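Local coordinates for anti-sigma-I factor RsgI3 (Clostridium thermocellum, PDB 6QE7), which probably holds the sigma factor SigI3 inactive until its extracellular PA14 pair, the part present here, binds plant cell-wall polysaccharide such as pectin, at residues A[25-37]-A[109-122]. Numbering follows the deposited sequence.
Sequences DPCIDFDWGEGTP and MEYYQHVRAASAKL. With CA (calcium ion), chain D.
Gly33 O takes the backbone N-H of Ala118 at 2.7 Å, the donor nitrogen lying nearly on the C=O axis although the N-H is bent away from it (147° at the hydrogen), and also touches CA of Ala117 in a weaker CA-H...O contact. Trp32 N donates to Ala118 O; with two consecutive residues thus set against the single Ala118, the pair makes a classic beta bulge, closing the antiparallel pairing of 29-31 with 119-122 in the first PA14 domain. An Asx turn braces it, Asp31 OD1 accepting from Gly33 N from above the carboxylate plane. Further along, Phe30 and Ala120 form the hydrogen-bonded pair, with Phe30 N 2.7 Å from Ala120 O, and Leu122 N reaches Ile28 O.

The Trp32 indole lies obliquely against the CB atoms of Ala118 and Ala120, with CG beside its backbone N (chi1 -64°). Its CZ3 comes within 3.8 Å of Tyr111 CE2, the two ring planes meeting obliquely at 55°; Pro37 CG and Phe30 CB lie over opposite faces of the indole, and Tyr111 OH bonds to Asp69 O. At the other end Ile28 CD1 packs 3.9 Å from Met109 SD.

Beyond the bulge, residues 113-117 curl from the strand end round a calcium ion bound by the Val115 and Ala117 carbonyls, Asp69 and Asp70. Gln113 is fixed at both ends of its amide: NE2 donates to Arg116 O and to a water shared with Gly35 O, while OE1 binds calcium at 2.3 Å.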
# COMPACT_ATOMS: atom_id res chain seq x y z
N ASP A 25 -17.39 -3.69 12.61
CA ASP A 25 -17.53 -2.60 13.56
C ASP A 25 -19.01 -2.27 13.58
O ASP A 25 -19.63 -1.97 12.54
CB ASP A 25 -16.64 -1.44 13.14
CG ASP A 25 -15.15 -1.78 13.15
OD1 ASP A 25 -14.73 -2.44 14.11
OD2 ASP A 25 -14.44 -1.47 12.17
N PRO A 26 -19.64 -2.26 14.76
CA PRO A 26 -21.08 -1.97 14.82
C PRO A 26 -21.41 -0.54 14.41
O PRO A 26 -22.47 -0.28 13.80
CB PRO A 26 -21.47 -2.17 16.31
CG PRO A 26 -20.21 -2.55 17.07
CD PRO A 26 -19.04 -2.55 16.07
N CYS A 27 -20.52 0.37 14.75
CA CYS A 27 -20.62 1.77 14.30
C CYS A 27 -19.20 2.34 14.22
O CYS A 27 -18.22 1.64 14.59
CB CYS A 27 -21.55 2.52 15.22
SG CYS A 27 -20.82 2.85 16.84
N ILE A 28 -19.09 3.50 13.58
CA ILE A 28 -17.83 4.25 13.35
C ILE A 28 -17.85 5.37 14.35
O ILE A 28 -18.43 6.40 14.07
CB ILE A 28 -17.58 4.71 11.89
CG1 ILE A 28 -17.64 3.52 10.92
CG2 ILE A 28 -16.25 5.46 11.80
CD1 ILE A 28 -17.60 3.89 9.45
N ASP A 29 -17.24 5.07 15.49
CA ASP A 29 -17.19 5.94 16.68
C ASP A 29 -15.91 5.60 17.47
O ASP A 29 -16.03 4.98 18.55
CB ASP A 29 -18.41 5.75 17.57
CG ASP A 29 -18.48 6.82 18.65
OD1 ASP A 29 -17.82 7.86 18.49
OD2 ASP A 29 -19.19 6.62 19.66
N PHE A 30 -14.76 5.96 16.93
CA PHE A 30 -13.46 5.52 17.44
C PHE A 30 -12.67 6.72 17.89
O PHE A 30 -12.48 7.64 17.15
CB PHE A 30 -12.73 4.72 16.35
CG PHE A 30 -13.32 3.37 16.08
CD1 PHE A 30 -13.16 2.34 16.98
CD2 PHE A 30 -14.02 3.12 14.92
CE1 PHE A 30 -13.71 1.09 16.74
CE2 PHE A 30 -14.57 1.87 14.68
CZ PHE A 30 -14.35 0.83 15.55
N ASP A 31 -12.10 6.62 19.07
CA ASP A 31 -11.03 7.55 19.45
C ASP A 31 -9.88 6.72 19.96
O ASP A 31 -10.02 6.18 20.99
CB ASP A 31 -11.48 8.60 20.46
CG ASP A 31 -10.36 9.56 20.84
OD1 ASP A 31 -9.19 9.38 20.38
OD2 ASP A 31 -10.62 10.46 21.65
N TRP A 32 -8.77 6.67 19.23
CA TRP A 32 -7.64 5.77 19.52
C TRP A 32 -6.55 6.55 20.23
O TRP A 32 -5.45 5.99 20.44
CB TRP A 32 -7.15 5.11 18.23
CG TRP A 32 -8.17 4.22 17.63
CD1 TRP A 32 -8.77 3.14 18.24
CD2 TRP A 32 -8.74 4.32 16.33
NE1 TRP A 32 -9.58 2.51 17.36
CE2 TRP A 32 -9.62 3.23 16.20
CE3 TRP A 32 -8.55 5.19 15.24
CZ2 TRP A 32 -10.34 2.99 15.03
CZ3 TRP A 32 -9.24 4.93 14.08
CH2 TRP A 32 -10.15 3.89 14.00
N GLY A 33 -6.86 7.77 20.67
CA GLY A 33 -5.87 8.66 21.28
C GLY A 33 -4.64 8.75 20.40
O GLY A 33 -4.82 9.12 19.25
N GLU A 34 -3.46 8.38 20.90
CA GLU A 34 -2.20 8.35 20.13
C GLU A 34 -1.83 6.89 19.82
O GLU A 34 -0.65 6.61 19.44
CB GLU A 34 -1.11 9.14 20.87
CG GLU A 34 -1.43 10.60 20.91
CD GLU A 34 -0.41 11.45 21.63
OE1 GLU A 34 -0.18 11.18 22.85
OE2 GLU A 34 0.15 12.35 20.95
N GLY A 35 -2.80 6.01 19.85
CA GLY A 35 -2.59 4.57 19.73
C GLY A 35 -3.15 4.09 18.40
O GLY A 35 -3.22 4.89 17.47
N THR A 36 -3.64 2.86 18.39
CA THR A 36 -4.05 2.11 17.19
C THR A 36 -5.34 1.39 17.52
O THR A 36 -5.69 1.24 18.68
CB THR A 36 -2.90 1.17 16.83
OG1 THR A 36 -3.22 0.03 17.61
CG2 THR A 36 -1.51 1.69 17.17
N PRO A 37 -6.11 0.95 16.53
CA PRO A 37 -7.31 0.15 16.78
C PRO A 37 -7.12 -1.26 17.38
O PRO A 37 -8.09 -1.92 17.61
CB PRO A 37 -7.86 -0.03 15.34
CG PRO A 37 -7.23 1.12 14.52
CD PRO A 37 -5.83 1.16 15.10
N MET A 109 -16.42 4.37 3.64
CA MET A 109 -15.66 5.40 4.31
C MET A 109 -14.22 4.90 4.39
O MET A 109 -14.01 3.83 4.95
CB MET A 109 -16.24 5.69 5.69
CG MET A 109 -15.40 6.64 6.45
SD MET A 109 -16.31 7.27 7.92
CE MET A 109 -15.02 8.14 8.81
N GLU A 110 -13.31 5.70 3.83
CA GLU A 110 -11.84 5.47 3.86
C GLU A 110 -11.28 6.48 4.82
O GLU A 110 -11.77 7.61 4.86
CB GLU A 110 -11.24 5.57 2.45
CG GLU A 110 -11.64 4.37 1.63
CD GLU A 110 -11.11 4.34 0.19
OE1 GLU A 110 -10.53 5.30 -0.22
OE2 GLU A 110 -11.23 3.31 -0.42
N TYR A 111 -10.34 6.03 5.64
CA TYR A 111 -9.78 6.80 6.75
C TYR A 111 -8.29 6.54 6.77
O TYR A 111 -7.92 5.37 6.52
CB TYR A 111 -10.47 6.33 8.05
CG TYR A 111 -9.64 6.68 9.25
CD1 TYR A 111 -9.65 7.97 9.75
CD2 TYR A 111 -8.74 5.78 9.76
CE1 TYR A 111 -8.81 8.36 10.77
CE2 TYR A 111 -7.91 6.15 10.79
CZ TYR A 111 -7.93 7.43 11.28
OH TYR A 111 -7.12 7.75 12.30
N TYR A 112 -7.47 7.50 7.21
CA TYR A 112 -6.09 7.14 7.58
C TYR A 112 -5.64 8.06 8.71
O TYR A 112 -6.19 9.13 8.97
CB TYR A 112 -5.17 7.24 6.37
CG TYR A 112 -4.70 8.64 6.06
CD1 TYR A 112 -5.46 9.51 5.30
CD2 TYR A 112 -3.46 9.09 6.50
CE1 TYR A 112 -5.01 10.81 5.00
CE2 TYR A 112 -2.98 10.36 6.17
CZ TYR A 112 -3.75 11.23 5.40
OH TYR A 112 -3.30 12.49 5.19
N GLN A 113 -4.71 7.52 9.45
CA GLN A 113 -3.85 8.14 10.47
C GLN A 113 -2.43 8.29 9.92
O GLN A 113 -1.83 7.30 9.35
CB GLN A 113 -3.86 7.24 11.72
CG GLN A 113 -2.57 7.35 12.55
CD GLN A 113 -2.42 8.59 13.36
OE1 GLN A 113 -2.83 9.68 12.96
NE2 GLN A 113 -1.95 8.42 14.60
N HIS A 114 -1.90 9.48 10.12
CA HIS A 114 -0.48 9.77 9.85
C HIS A 114 0.29 9.60 11.16
O HIS A 114 0.84 8.51 11.36
CB HIS A 114 -0.28 11.12 9.13
CG HIS A 114 1.15 11.36 8.75
ND1 HIS A 114 1.74 12.57 8.93
CD2 HIS A 114 2.14 10.51 8.33
CE1 HIS A 114 3.03 12.50 8.62
NE2 HIS A 114 3.30 11.22 8.23
N VAL A 115 0.28 10.61 12.03
CA VAL A 115 1.02 10.61 13.31
C VAL A 115 0.20 11.23 14.44
O VAL A 115 -0.96 11.64 14.25
CB VAL A 115 2.37 11.35 13.13
CG1 VAL A 115 3.32 10.64 12.12
CG2 VAL A 115 2.18 12.81 12.78
N ARG A 116 0.77 11.23 15.64
CA ARG A 116 0.07 11.85 16.79
C ARG A 116 -1.30 11.19 16.95
O ARG A 116 -1.36 9.93 17.12
CB ARG A 116 0.03 13.34 16.55
CG ARG A 116 1.46 13.81 16.32
CD ARG A 116 1.61 15.28 16.59
NE ARG A 116 2.97 15.68 16.23
CZ ARG A 116 3.71 16.56 16.91
NH1 ARG A 116 3.22 17.13 17.99
NH2 ARG A 116 4.90 16.90 16.46
N ALA A 117 -2.31 11.99 17.11
CA ALA A 117 -3.64 11.51 17.55
C ALA A 117 -4.34 10.82 16.39
O ALA A 117 -4.04 11.13 15.24
CB ALA A 117 -4.41 12.68 18.09
N ALA A 118 -5.27 9.92 16.66
CA ALA A 118 -6.04 9.16 15.63
C ALA A 118 -7.48 8.96 16.12
O ALA A 118 -7.65 8.47 17.29
CB ALA A 118 -5.32 7.85 15.31
N SER A 119 -8.47 9.33 15.30
CA SER A 119 -9.91 9.09 15.58
C SER A 119 -10.74 9.07 14.31
O SER A 119 -10.35 9.70 13.32
CB SER A 119 -10.47 10.16 16.55
OG SER A 119 -10.18 11.49 16.13
N ALA A 120 -11.90 8.42 14.36
CA ALA A 120 -12.82 8.34 13.21
C ALA A 120 -14.24 8.13 13.73
O ALA A 120 -14.51 7.11 14.45
CB ALA A 120 -12.40 7.26 12.25
N LYS A 121 -15.11 9.01 13.29
CA LYS A 121 -16.54 9.03 13.66
C LYS A 121 -17.37 9.43 12.46
O LYS A 121 -16.96 10.43 11.76
CB LYS A 121 -16.80 10.10 14.72
CG LYS A 121 -16.03 9.84 16.00
CD LYS A 121 -16.10 10.91 17.04
CE LYS A 121 -15.10 10.57 18.11
NZ LYS A 121 -15.52 11.09 19.42
N LEU A 122 -18.46 8.69 12.27
CA LEU A 122 -19.43 8.93 11.18
C LEU A 122 -20.80 9.23 11.80
O LEU A 122 -21.33 8.34 12.46
CB LEU A 122 -19.50 7.69 10.29
CG LEU A 122 -20.54 7.74 9.17
CD1 LEU A 122 -20.23 8.85 8.21
CD2 LEU A 122 -20.62 6.43 8.42
CA CA D . -3.05 11.90 13.31
O HOH W 1 -21.33 5.19 12.65
O HOH W 2 -0.99 5.97 16.01
O HOH W 3 -1.57 13.96 12.25
O HOH W 4 -2.87 14.50 14.17